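Local coordinates for protein D-threo-3-hydroxyaspartate dehydratase (Delftia, PDB 3WQC) that catalyses the pyridoxal 5'-phosphate-dependent deamination of D-threo-3-hydroxyaspartate to oxaloacetate and ammonium, with the help of a divalent metal ion, at residues 28-31 with 32-36; 60-63 with 64-67; 276-279 with 280-283. All coordinates share one frame; numbering follows the deposited sequence.

Contact 1 of 3, residues 28-31 with 32-36; sequences DRMQ and RNIAR
The amide N of I34 donates to the carbonyl O of M30 at 2.9 Å, one rung of the regular i to i+4 ladder of helix 27-44, in the part of the chain assigned to the alanine racemase-like barrel domain. The neighbouring rungs run from R32 N to D28 O, N33 N to R29 O and A35 N to Q31 O. One turn apart, M30 and I34 also send their side chains the same way and lie side by side, M30 CG 4.0 Å from I34 CD1. In M30 the chain leaves with CG anti to the backbone N (chi1 -177°), then bends at chi3 (74°), which brings M30 CE to 4.1 Å from I34 CD1. This greasy strip faces helix 58-66, where A63 meets both residues.

R32 and D28, also one turn apart, meet through polar groups. D28 O lies over one face of the R32 guanidinium, 3.3 Å above its plane and toward the rim, and a long salt bridge of 3.9 Å links D28 OD2 to R32 NH2; the placement of NH2 is doubtful, so little should rest on it. R29 NE and R32 NH1 are like charges 5.0 Å apart, but R29 sends NH1 off to the carbonyl of V266. N33 is buried, and its ND2 donates to two carbonyls, those of V249 and D265. With CG anti to the carbonyl carbon (chi1 -69°), the amide carbon CG of N33 stays 3.3 Å from R29 O, the oxygen that already accepts from N33 N.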
loop_
_atom_site.group_PDB
_atom_site.type_symbol
_atom_site.label_atom_id
_atom_site.label_comp_id
_atom_site.label_asym_id
_atom_site.label_seq_id
_atom_site.Cartn_x
_atom_site.Cartn_y
_atom_site.Cartn_z
ATOM N N ASP B 28 11.147 -22.512 2.867
ATOM C CA ASP B 28 11.924 -23.140 3.943
ATOM C C ASP B 28 12.053 -22.179 5.137
ATOM O O ASP B 28 11.904 -22.610 6.306
ATOM C CB ASP B 28 13.300 -23.584 3.386
ATOM C CG ASP B 28 13.189 -24.892 2.437
ATOM O OD1 ASP B 28 12.089 -25.341 1.919
ATOM O OD2 ASP B 28 14.255 -25.490 2.190
ATOM N N ARG B 29 12.282 -20.855 4.862
ATOM C CA ARG B 29 12.337 -19.877 5.984
ATOM C C ARG B 29 10.972 -19.742 6.616
ATOM O O ARG B 29 10.879 -19.664 7.863
ATOM C CB ARG B 29 12.741 -18.497 5.493
ATOM C CG ARG B 29 14.217 -18.474 5.099
ATOM C CD ARG B 29 14.623 -17.069 4.650
ATOM N NE ARG B 29 16.066 -17.014 4.306
ATOM C CZ ARG B 29 16.720 -15.851 4.145
ATOM N NH1 ARG B 29 16.124 -14.635 4.358
ATOM N NH2 ARG B 29 18.007 -15.888 3.857
ATOM N N MET B 30 9.907 -19.723 5.798
ATOM C CA MET B 30 8.510 -19.593 6.355
ATOM C C MET B 30 8.234 -20.821 7.275
ATOM O O MET B 30 7.727 -20.638 8.439
ATOM C CB MET B 30 7.445 -19.582 5.277
ATOM C CG MET B 30 6.031 -19.386 5.810
ATOM S SD MET B 30 4.769 -19.732 4.584
ATOM C CE MET B 30 4.765 -21.562 4.452
ATOM N N GLN B 31 8.599 -22.027 6.866
ATOM C CA GLN B 31 8.357 -23.202 7.738
ATOM C C GLN B 31 9.152 -23.152 9.020
ATOM O O GLN B 31 8.616 -23.539 10.079
ATOM C CB GLN B 31 8.726 -24.461 6.979
ATOM C CG GLN B 31 7.550 -24.787 6.114
ATOM C CD GLN B 31 6.226 -25.171 6.887
ATOM O OE1 GLN B 31 5.242 -25.117 6.297
ATOM N NE2 GLN B 31 6.284 -25.612 8.152
ATOM N N ARG B 32 10.389 -22.625 9.004
ATOM C CA ARG B 32 11.218 -22.473 10.256
ATOM C C ARG B 32 10.490 -21.485 11.150
ATOM O O ARG B 32 10.448 -21.658 12.362
ATOM C CB ARG B 32 12.662 -21.939 10.047
ATOM C CG ARG B 32 13.661 -23.034 9.597
ATOM C CD ARG B 32 14.925 -22.463 8.968
ATOM N NE ARG B 32 14.975 -23.258 7.737
ATOM C CZ ARG B 32 15.335 -22.831 6.523
ATOM N NH1 ARG B 32 15.773 -21.580 6.342
ATOM N NH2 ARG B 32 15.219 -23.658 5.485
ATOM N N ASN B 33 9.962 -20.386 10.598
ATOM C CA ASN B 33 9.265 -19.373 11.464
ATOM C C ASN B 33 8.007 -19.979 12.087
ATOM O O ASN B 33 7.738 -19.724 13.266
ATOM C CB ASN B 33 8.880 -18.179 10.551
ATOM C CG ASN B 33 10.084 -17.380 10.070
ATOM O OD1 ASN B 33 11.203 -17.475 10.630
ATOM N ND2 ASN B 33 9.875 -16.565 9.001
ATOM N N ILE B 34 7.268 -20.750 11.299
ATOM C CA ILE B 34 6.019 -21.399 11.744
ATOM C C ILE B 34 6.375 -22.313 12.919
ATOM O O ILE B 34 5.714 -22.311 13.982
ATOM C CB ILE B 34 5.283 -22.128 10.577
ATOM C CG1 ILE B 34 4.683 -21.039 9.694
ATOM C CG2 ILE B 34 4.285 -23.156 11.079
ATOM C CD1 ILE B 34 4.024 -21.576 8.434
ATOM N N ALA B 35 7.392 -23.138 12.724
ATOM C CA ALA B 35 7.787 -24.145 13.776
ATOM C C ALA B 35 8.255 -23.443 15.007
ATOM O O ALA B 35 7.937 -23.862 16.143
ATOM C CB ALA B 35 8.913 -24.985 13.261
ATOM N N ARG B 36 9.059 -22.380 14.844
ATOM C CA ARG B 36 9.614 -21.696 16.005
ATOM C C ARG B 36 8.467 -21.163 16.929
ATOM O O ARG B 36 8.509 -21.291 18.178
ATOM C CB ARG B 36 10.558 -20.544 15.636
ATOM C CG ARG B 36 11.027 -19.640 16.826
ATOM C CD ARG B 36 11.881 -18.512 16.330
ATOM N NE ARG B 36 12.254 -17.603 17.407
ATOM C CZ ARG B 36 12.584 -16.300 17.260
ATOM N NH1 ARG B 36 12.704 -15.778 16.045
ATOM N NH2 ARG B 36 12.861 -15.527 18.323
#

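Contact 2 of 3, residues 60-63 with 64-67; sequences VAAA and QRAA
Q64 lays its amide alongside V60 and over A61, NE2 3.3 Å from A61 CA and 3.9 Å from V60 CG1. Its CG stands beside the backbone N (chi1 -69°), and the extended chain beyond points the amide the same way as the V60 side chain. This allows a second, weak hydrogen bond: Q64 NE2 reaches V60 O at 3.5 Å, while Q64 N takes the same oxygen at 3.1 Å. One helical carbonyl thus serves both ends of the glutamine, whose OE1 lies close to the hydroxyl of Y248. With an alanine here, V60 O would probably lose its weak second donor, Y248 would lose a polar neighbour, and a gap would open beside V60 and A61. Q64, A63 and A67 pack on I34, joining helix 58-66 to helix 27-44 in the racemase-like barrel domain.

On the solvent side R65 bends at chi3 (67°) and curls its guanidinium back over A62, one face against A62 CA and NH1 3.6 Å from A62 CB. Further on the ladder slackens, A67 N reaching A63 O at 3.2 Å. The small side chains of A61 and A62 probably let both long polar chains lie close on the helix, the buried amide using backbone oxygen and the exposed guanidinium resting on A62 carbon.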
loop_
_atom_site.group_PDB
_atom_site.type_symbol
_atom_site.label_atom_id
_atom_site.label_comp_id
_atom_site.label_asym_id
_atom_site.label_seq_id
_atom_site.Cartn_x
_atom_site.Cartn_y
_atom_site.Cartn_z
ATOM N N VAL B 60 -0.917 -20.216 3.255
ATOM C CA VAL B 60 -0.019 -19.840 4.372
ATOM C C VAL B 60 -0.713 -20.205 5.686
ATOM O O VAL B 60 -0.084 -20.901 6.558
ATOM C CB VAL B 60 0.298 -18.348 4.404
ATOM C CG1 VAL B 60 1.120 -17.925 5.659
ATOM C CG2 VAL B 60 1.069 -17.945 3.108
ATOM N N ALA B 61 -1.994 -19.894 5.854
ATOM C CA ALA B 61 -2.717 -20.272 7.061
ATOM C C ALA B 61 -2.812 -21.799 7.153
ATOM O O ALA B 61 -2.825 -22.346 8.282
ATOM C CB ALA B 61 -4.134 -19.677 7.008
ATOM N N ALA B 62 -2.895 -22.505 6.004
ATOM C CA ALA B 62 -2.946 -23.973 6.071
ATOM C C ALA B 62 -1.674 -24.512 6.685
ATOM O O ALA B 62 -1.672 -25.476 7.446
ATOM C CB ALA B 62 -3.160 -24.609 4.673
ATOM N N ALA B 63 -0.527 -23.946 6.349
ATOM C CA ALA B 63 0.750 -24.358 6.937
ATOM C C ALA B 63 0.773 -24.084 8.426
ATOM O O ALA B 63 1.294 -24.877 9.232
ATOM C CB ALA B 63 1.953 -23.683 6.258
ATOM N N GLN B 64 0.285 -22.932 8.835
ATOM C CA GLN B 64 0.165 -22.617 10.297
ATOM C C GLN B 64 -0.751 -23.641 11.001
ATOM O O GLN B 64 -0.379 -24.128 12.093
ATOM C CB GLN B 64 -0.372 -21.200 10.469
ATOM C CG GLN B 64 0.729 -20.164 9.997
ATOM C CD GLN B 64 0.225 -18.743 9.907
ATOM O OE1 GLN B 64 0.745 -17.832 10.664
ATOM N NE2 GLN B 64 -0.695 -18.501 9.007
ATOM N N ARG B 65 -1.883 -24.008 10.377
ATOM C CA ARG B 65 -2.839 -24.973 10.991
ATOM C C ARG B 65 -2.160 -26.355 11.058
ATOM O O ARG B 65 -2.187 -27.020 12.138
ATOM C CB ARG B 65 -4.121 -25.068 10.190
ATOM C CG ARG B 65 -5.123 -26.120 10.722
ATOM C CD ARG B 65 -6.425 -25.991 9.915
ATOM N NE ARG B 65 -6.265 -26.386 8.485
ATOM C CZ ARG B 65 -6.207 -25.558 7.391
ATOM N NH1 ARG B 65 -6.068 -26.090 6.156
ATOM N NH2 ARG B 65 -6.309 -24.214 7.527
ATOM N N ALA B 66 -1.489 -26.781 9.981
ATOM C CA ALA B 66 -0.809 -28.073 9.965
ATOM C C ALA B 66 0.244 -28.225 11.094
ATOM O O ALA B 66 0.448 -29.350 11.639
ATOM C CB ALA B 66 -0.175 -28.362 8.610
ATOM N N ALA B 67 0.875 -27.120 11.460
ATOM C CA ALA B 67 1.918 -27.097 12.478
ATOM C C ALA B 67 1.384 -27.156 13.906
ATOM O O ALA B 67 2.159 -27.386 14.827
ATOM C CB ALA B 67 2.909 -25.957 12.301
#

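Contact 3 of 3, residues 276-279 with 280-283; sequences GHQA and DKGW
Q278 and W283 close a β-hairpin as an antiparallel hydrogen-bonded pair: Q278 N donates to W283 O at 3.0 Å, and W283 N returns the bond to Q278 O at 3.1 Å. That second oxygen is shared. K281 N also reaches Q278 O at 3.1 Å, from the opposite face of the carbonyl plane, 53° out of it. In the turn, G282 N bonds A279 O, and G282 with W283 opposite Q278 forms a G1 beta bulge; glycine suits the positive phi of 70° there.

The side chains are satisfied from several directions. Q278 OE1 accepts from a water at 3.0 Å, and the same water donates to D280 OD1 at 2.6 Å, tying glutamine to aspartate across the turn. A bound magnesium ion lies about 4 Å from the D280 side chain. Q278 NE2 goes instead to two carbonyls, R151 O and G153 O of the second subunit. H277 NE2 hydrogen-bonds to the carbonyl O of F349, and W283 O lies at the edge of the H277 ring.

Carbon contacts fill in between. Q278 CG approaches W283 CE3 at 3.7 Å, amide and indole planes 74° apart, and K281, bent at chi3, carries CE over the rim of one indole face, 3.5 Å above it. Backbone carbonyls and water account for the polar ends of Q278, which probably holds the amide in one orientation and ties the hairpin to residues 151-153 of the second subunit, R151 being a pocket residue there.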
loop_
_atom_site.group_PDB
_atom_site.type_symbol
_atom_site.label_atom_id
_atom_site.label_comp_id
_atom_site.label_asym_id
_atom_site.label_seq_id
_atom_site.Cartn_x
_atom_site.Cartn_y
_atom_site.Cartn_z
ATOM N N GLY B 276 17.803 0.867 -14.818
ATOM C CA GLY B 276 18.548 2.069 -15.210
ATOM C C GLY B 276 19.517 2.471 -14.134
ATOM O O GLY B 276 19.622 1.779 -13.104
ATOM N N HIS B 277 20.258 3.562 -14.385
ATOM C CA HIS B 277 21.196 4.113 -13.425
ATOM C C HIS B 277 21.252 5.637 -13.462
ATOM O O HIS B 277 20.898 6.268 -14.485
ATOM C CB HIS B 277 22.612 3.611 -13.749
ATOM C CG HIS B 277 22.749 2.123 -13.741
ATOM N ND1 HIS B 277 22.504 1.313 -14.844
ATOM C CD2 HIS B 277 22.976 1.274 -12.688
ATOM C CE1 HIS B 277 22.669 0.015 -14.495
ATOM N NE2 HIS B 277 22.934 -0.016 -13.168
ATOM N N GLN B 278 21.837 6.241 -12.389
ATOM C CA GLN B 278 22.448 7.649 -12.475
ATOM C C GLN B 278 23.870 7.463 -11.936
ATOM O O GLN B 278 24.118 7.420 -10.712
ATOM C CB GLN B 278 21.659 8.723 -11.678
ATOM C CG GLN B 278 20.297 9.050 -12.277
ATOM C CD GLN B 278 20.323 9.618 -13.699
ATOM O OE1 GLN B 278 21.409 9.906 -14.261
ATOM N NE2 GLN B 278 19.184 9.757 -14.312
ATOM N N ALA B 279 24.811 7.179 -12.821
ATOM C CA ALA B 279 26.133 6.691 -12.398
ATOM C C ALA B 279 26.848 7.705 -11.542
ATOM O O ALA B 279 27.572 7.301 -10.590
ATOM C CB ALA B 279 26.993 6.287 -13.634
ATOM N N ASP B 280 26.661 9.005 -11.831
ATOM C CA ASP B 280 27.428 10.015 -11.090
ATOM C C ASP B 280 26.952 10.193 -9.660
ATOM O O ASP B 280 27.669 10.749 -8.800
ATOM C CB ASP B 280 27.486 11.358 -11.817
ATOM C CG ASP B 280 26.159 11.992 -12.001
ATOM O OD1 ASP B 280 25.101 11.370 -11.706
ATOM O OD2 ASP B 280 26.193 13.099 -12.555
ATOM N N LYS B 281 25.762 9.668 -9.380
ATOM C CA LYS B 281 25.244 9.716 -8.027
ATOM C C LYS B 281 25.344 8.348 -7.368
ATOM O O LYS B 281 24.884 8.199 -6.229
ATOM C CB LYS B 281 23.763 10.159 -8.032
ATOM C CG LYS B 281 23.591 11.601 -8.483
ATOM C CD LYS B 281 22.178 12.150 -8.236
ATOM C CE LYS B 281 21.221 11.800 -9.386
ATOM N NZ LYS B 281 20.116 12.800 -9.407
ATOM N N GLY B 282 25.841 7.324 -8.049
ATOM C CA GLY B 282 25.881 5.961 -7.486
ATOM C C GLY B 282 24.484 5.329 -7.360
ATOM O O GLY B 282 24.267 4.494 -6.452
ATOM N N TRP B 283 23.519 5.722 -8.233
ATOM C CA TRP B 283 22.180 5.121 -8.172
ATOM C C TRP B 283 21.978 4.029 -9.132
ATOM O O TRP B 283 22.368 4.192 -10.329
ATOM C CB TRP B 283 21.130 6.132 -8.583
ATOM C CG TRP B 283 20.887 7.276 -7.624
ATOM C CD1 TRP B 283 21.556 7.537 -6.397
ATOM C CD2 TRP B 283 19.915 8.354 -7.807
ATOM N NE1 TRP B 283 21.045 8.672 -5.827
ATOM C CE2 TRP B 283 20.035 9.221 -6.642
ATOM C CE3 TRP B 283 19.019 8.716 -8.828
ATOM C CZ2 TRP B 283 19.261 10.393 -6.496
ATOM C CZ3 TRP B 283 18.208 9.851 -8.644
ATOM C CH2 TRP B 283 18.344 10.704 -7.507
HETATM O O HOH W 1 22.928 12.159 -12.964
#

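Overall arrangement
Contacts 1 and 2 sit on two helices packed against each other in the barrel domain, their centres about 11 Å apart. They meet directly: I34 CG2 comes 3.4 Å from A67 CB, and I34 CD1 lies 3.7 Å from A63 CB. Neither touches the cofactor, but the Q64 side chain is about 9 Å and that of N33 about 11 Å from the bound pyridoxal phosphate. Contact 3 belongs to the other domain, its centre about 38 Å from that of contact 1 and about 44 Å from that of contact 2. It touches neither, but reaches across to the second subunit, where Q278 NE2 hydrogen-bonds to R151 O, R151 being a residue of the pyridoxal phosphate pocket.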